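Local coordinates for Non-structural protein 2 (Human rotavirus C, PDB 2GU0) that probably binds single-stranded RNA, hydrolyses nucleoside triphosphates and the triphosphate of RNA, unwinds nucleic acid helices without ATP, and helps build the viroplasms in which viral RNA is replicated, at residues N198-I206 and D256-P264. Sequence-based numbering, arbitrary orientation.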
loop_
_atom_site.group_PDB
_atom_site.type_symbol
_atom_site.label_atom_id
_atom_site.label_comp_id
_atom_site.label_asym_id
_atom_site.label_seq_id
_atom_site.Cartn_x
_atom_site.Cartn_y
_atom_site.Cartn_z
ATOM N N ASN A 198 -14.089 21.414 -49.014
ATOM C CA ASN A 198 -13.756 20.761 -47.749
ATOM C C ASN A 198 -12.974 19.474 -47.980
ATOM O O ASN A 198 -12.013 19.171 -47.263
ATOM C CB ASN A 198 -15.027 20.476 -46.972
ATOM C CG ASN A 198 -15.786 21.742 -46.642
ATOM O OD1 ASN A 198 -15.953 22.092 -45.473
ATOM N ND2 ASN A 198 -16.244 22.442 -47.673
ATOM N N GLN A 199 -13.382 18.714 -48.986
ATOM C CA GLN A 199 -12.676 17.494 -49.309
ATOM C C GLN A 199 -11.191 17.820 -49.451
ATOM O O GLN A 199 -10.339 17.195 -48.821
ATOM C CB GLN A 199 -13.190 16.920 -50.622
ATOM C CG GLN A 199 -14.581 16.377 -50.555
ATOM C CD GLN A 199 -14.785 15.260 -51.557
ATOM O OE1 GLN A 199 -13.878 14.447 -51.792
ATOM N NE2 GLN A 199 -15.980 15.196 -52.142
ATOM N N THR A 200 -10.898 18.818 -50.282
ATOM C CA THR A 200 -9.529 19.245 -50.542
ATOM C C THR A 200 -8.832 19.817 -49.312
ATOM O O THR A 200 -7.652 19.563 -49.085
ATOM C CB THR A 200 -9.484 20.285 -51.680
ATOM O OG1 THR A 200 -9.903 19.666 -52.901
ATOM C CG2 THR A 200 -8.063 20.820 -51.858
ATOM N N ALA A 201 -9.551 20.592 -48.514
ATOM C CA ALA A 201 -8.934 21.143 -47.322
ATOM C C ALA A 201 -8.454 19.980 -46.444
ATOM O O ALA A 201 -7.313 19.948 -45.984
ATOM C CB ALA A 201 -9.930 22.005 -46.575
ATOM N N PHE A 202 -9.343 19.017 -46.233
ATOM C CA PHE A 202 -9.048 17.849 -45.421
ATOM C C PHE A 202 -7.859 17.072 -46.019
ATOM O O PHE A 202 -6.957 16.632 -45.296
ATOM C CB PHE A 202 -10.310 16.977 -45.354
ATOM C CG PHE A 202 -10.167 15.752 -44.507
ATOM C CD1 PHE A 202 -10.022 15.855 -43.127
ATOM C CD2 PHE A 202 -10.158 14.490 -45.093
ATOM C CE1 PHE A 202 -9.868 14.717 -42.340
ATOM C CE2 PHE A 202 -10.006 13.354 -44.322
ATOM C CZ PHE A 202 -9.859 13.464 -42.940
ATOM N N ALA A 203 -7.872 16.918 -47.343
ATOM C CA ALA A 203 -6.820 16.211 -48.074
ATOM C C ALA A 203 -5.471 16.831 -47.751
ATOM O O ALA A 203 -4.485 16.130 -47.520
ATOM C CB ALA A 203 -7.084 16.298 -49.574
ATOM N N ALA A 204 -5.445 18.159 -47.744
ATOM C CA ALA A 204 -4.242 18.908 -47.435
ATOM C C ALA A 204 -3.965 18.764 -45.950
ATOM O O ALA A 204 -2.818 18.641 -45.539
ATOM C CB ALA A 204 -4.435 20.367 -47.788
ATOM N N TYR A 205 -5.022 18.766 -45.144
ATOM C CA TYR A 205 -4.849 18.629 -43.708
ATOM C C TYR A 205 -4.111 17.352 -43.347
ATOM O O TYR A 205 -3.173 17.394 -42.559
ATOM C CB TYR A 205 -6.185 18.631 -42.962
ATOM C CG TYR A 205 -5.994 18.472 -41.470
ATOM C CD1 TYR A 205 -5.743 19.571 -40.662
ATOM C CD2 TYR A 205 -5.955 17.203 -40.882
ATOM C CE1 TYR A 205 -5.448 19.414 -39.299
ATOM C CE2 TYR A 205 -5.657 17.033 -39.525
ATOM C CZ TYR A 205 -5.403 18.141 -38.745
ATOM O OH TYR A 205 -5.083 17.982 -37.424
ATOM N N ILE A 206 -4.522 16.218 -43.902
ATOM C CA ILE A 206 -3.843 14.977 -43.547
ATOM C C ILE A 206 -2.486 14.801 -44.214
ATOM O O ILE A 206 -1.674 13.988 -43.771
ATOM C CB ILE A 206 -4.707 13.715 -43.830
ATOM C CG1 ILE A 206 -5.121 13.669 -45.298
ATOM C CG2 ILE A 206 -5.922 13.691 -42.907
ATOM C CD1 ILE A 206 -5.910 12.429 -45.650
ATOM N N ASP A 256 -15.335 3.735 -53.131
ATOM C CA ASP A 256 -14.250 4.562 -52.608
ATOM C C ASP A 256 -14.801 5.865 -52.034
ATOM O O ASP A 256 -14.113 6.575 -51.299
ATOM C CB ASP A 256 -13.272 4.874 -53.753
ATOM C CG ASP A 256 -12.124 5.767 -53.331
ATOM O OD1 ASP A 256 -11.267 5.305 -52.551
ATOM O OD2 ASP A 256 -12.075 6.928 -53.787
ATOM N N GLY A 257 -16.053 6.163 -52.368
ATOM C CA GLY A 257 -16.662 7.400 -51.922
ATOM C C GLY A 257 -16.098 8.465 -52.844
ATOM O O GLY A 257 -16.567 9.605 -52.885
ATOM N N ASP A 258 -15.079 8.056 -53.603
ATOM C CA ASP A 258 -14.378 8.913 -54.547
ATOM C C ASP A 258 -14.057 10.245 -53.877
ATOM O O ASP A 258 -14.361 11.323 -54.392
ATOM C CB ASP A 258 -15.229 9.120 -55.799
ATOM C CG ASP A 258 -14.397 9.496 -57.004
ATOM O OD1 ASP A 258 -13.346 8.852 -57.217
ATOM O OD2 ASP A 258 -14.796 10.424 -57.743
ATOM N N MET A 259 -13.436 10.145 -52.707
ATOM C CA MET A 259 -13.067 11.311 -51.923
ATOM C C MET A 259 -11.685 11.820 -52.295
ATOM O O MET A 259 -10.730 11.055 -52.396
ATOM C CB MET A 259 -13.109 10.971 -50.436
ATOM C CG MET A 259 -14.502 10.718 -49.895
ATOM S SD MET A 259 -15.558 12.175 -49.988
ATOM C CE MET A 259 -15.079 13.044 -48.586
ATOM N N ALA A 260 -11.594 13.128 -52.477
ATOM C CA ALA A 260 -10.354 13.779 -52.861
ATOM C C ALA A 260 -9.109 13.410 -52.065
ATOM O O ALA A 260 -8.000 13.495 -52.583
ATOM C CB ALA A 260 -10.549 15.281 -52.811
ATOM N N PHE A 261 -9.285 13.000 -50.813
ATOM C CA PHE A 261 -8.150 12.687 -49.957
ATOM C C PHE A 261 -7.647 11.259 -50.018
ATOM O O PHE A 261 -6.613 10.948 -49.427
ATOM C CB PHE A 261 -8.483 13.058 -48.508
ATOM C CG PHE A 261 -9.603 12.254 -47.918
ATOM C CD1 PHE A 261 -9.352 11.024 -47.321
ATOM C CD2 PHE A 261 -10.919 12.715 -47.990
ATOM C CE1 PHE A 261 -10.385 10.261 -46.811
ATOM C CE2 PHE A 261 -11.971 11.957 -47.479
ATOM C CZ PHE A 261 -11.703 10.727 -46.889
ATOM N N VAL A 262 -8.356 10.385 -50.726
ATOM C CA VAL A 262 -7.920 8.999 -50.813
ATOM C C VAL A 262 -6.618 8.907 -51.588
ATOM O O VAL A 262 -6.466 9.524 -52.636
ATOM C CB VAL A 262 -8.974 8.118 -51.488
ATOM C CG1 VAL A 262 -8.424 6.716 -51.700
ATOM C CG2 VAL A 262 -10.218 8.066 -50.622
ATOM N N HIS A 263 -5.678 8.138 -51.055
ATOM C CA HIS A 263 -4.370 7.961 -51.673
ATOM C C HIS A 263 -4.461 7.545 -53.144
ATOM O O HIS A 263 -4.875 6.424 -53.460
ATOM C CB HIS A 263 -3.582 6.924 -50.887
ATOM C CG HIS A 263 -2.220 6.671 -51.435
ATOM N ND1 HIS A 263 -2.014 6.151 -52.691
ATOM C CD2 HIS A 263 -0.994 6.884 -50.907
ATOM C CE1 HIS A 263 -0.718 6.054 -52.914
ATOM N NE2 HIS A 263 -0.076 6.492 -51.848
ATOM N N PRO A 264 -4.036 8.435 -54.060
ATOM C CA PRO A 264 -4.054 8.226 -55.516
ATOM C C PRO A 264 -3.594 6.849 -55.975
ATOM O O PRO A 264 -4.271 6.191 -56.766
ATOM C CB PRO A 264 -3.151 9.343 -56.036
ATOM C CG PRO A 264 -3.392 10.432 -55.052
ATOM C CD PRO A 264 -3.315 9.678 -53.736
#
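F261 lies with one face of its ring against the edge of F202, a T-shaped pair in which F202 CE2 stands over the centre of the F261 ring. The planes meet at 88° and the centroids are 4.9 Å apart. The pair illustrates how a type I beta turn, M259 to V262, can dock on a helix, here in the HIT-like C-terminal half of NSP2. F261 CG sits between its backbone N and carbonyl carbon (chi1 65°), which turns the ring toward F202, while F261 CB rests 3.7 Å from A203 CB and I206 CD1 approaches the F261 ring obliquely. W223, F164 and A215 carry the cluster on into the sheet, and the F261 side chain is about 8 Å from that of H222, the probable catalytic histidine. One turn earlier in the helix, Q199 reaches the turn by an extended chain. The Q199 and M259 side chains cross at about a right angle, M259 SD lying 3.5 Å from Q199 CD. Q199 NE2 donates a hydrogen bond to I194 O; with both ends held, the amide's rotation is probably fixed. At the other end Q199 OE1 accepts the N-H of A260, N to OE1 2.7 Å, the N-H...O angle 167° and the donor nearly in line with the amide C=O.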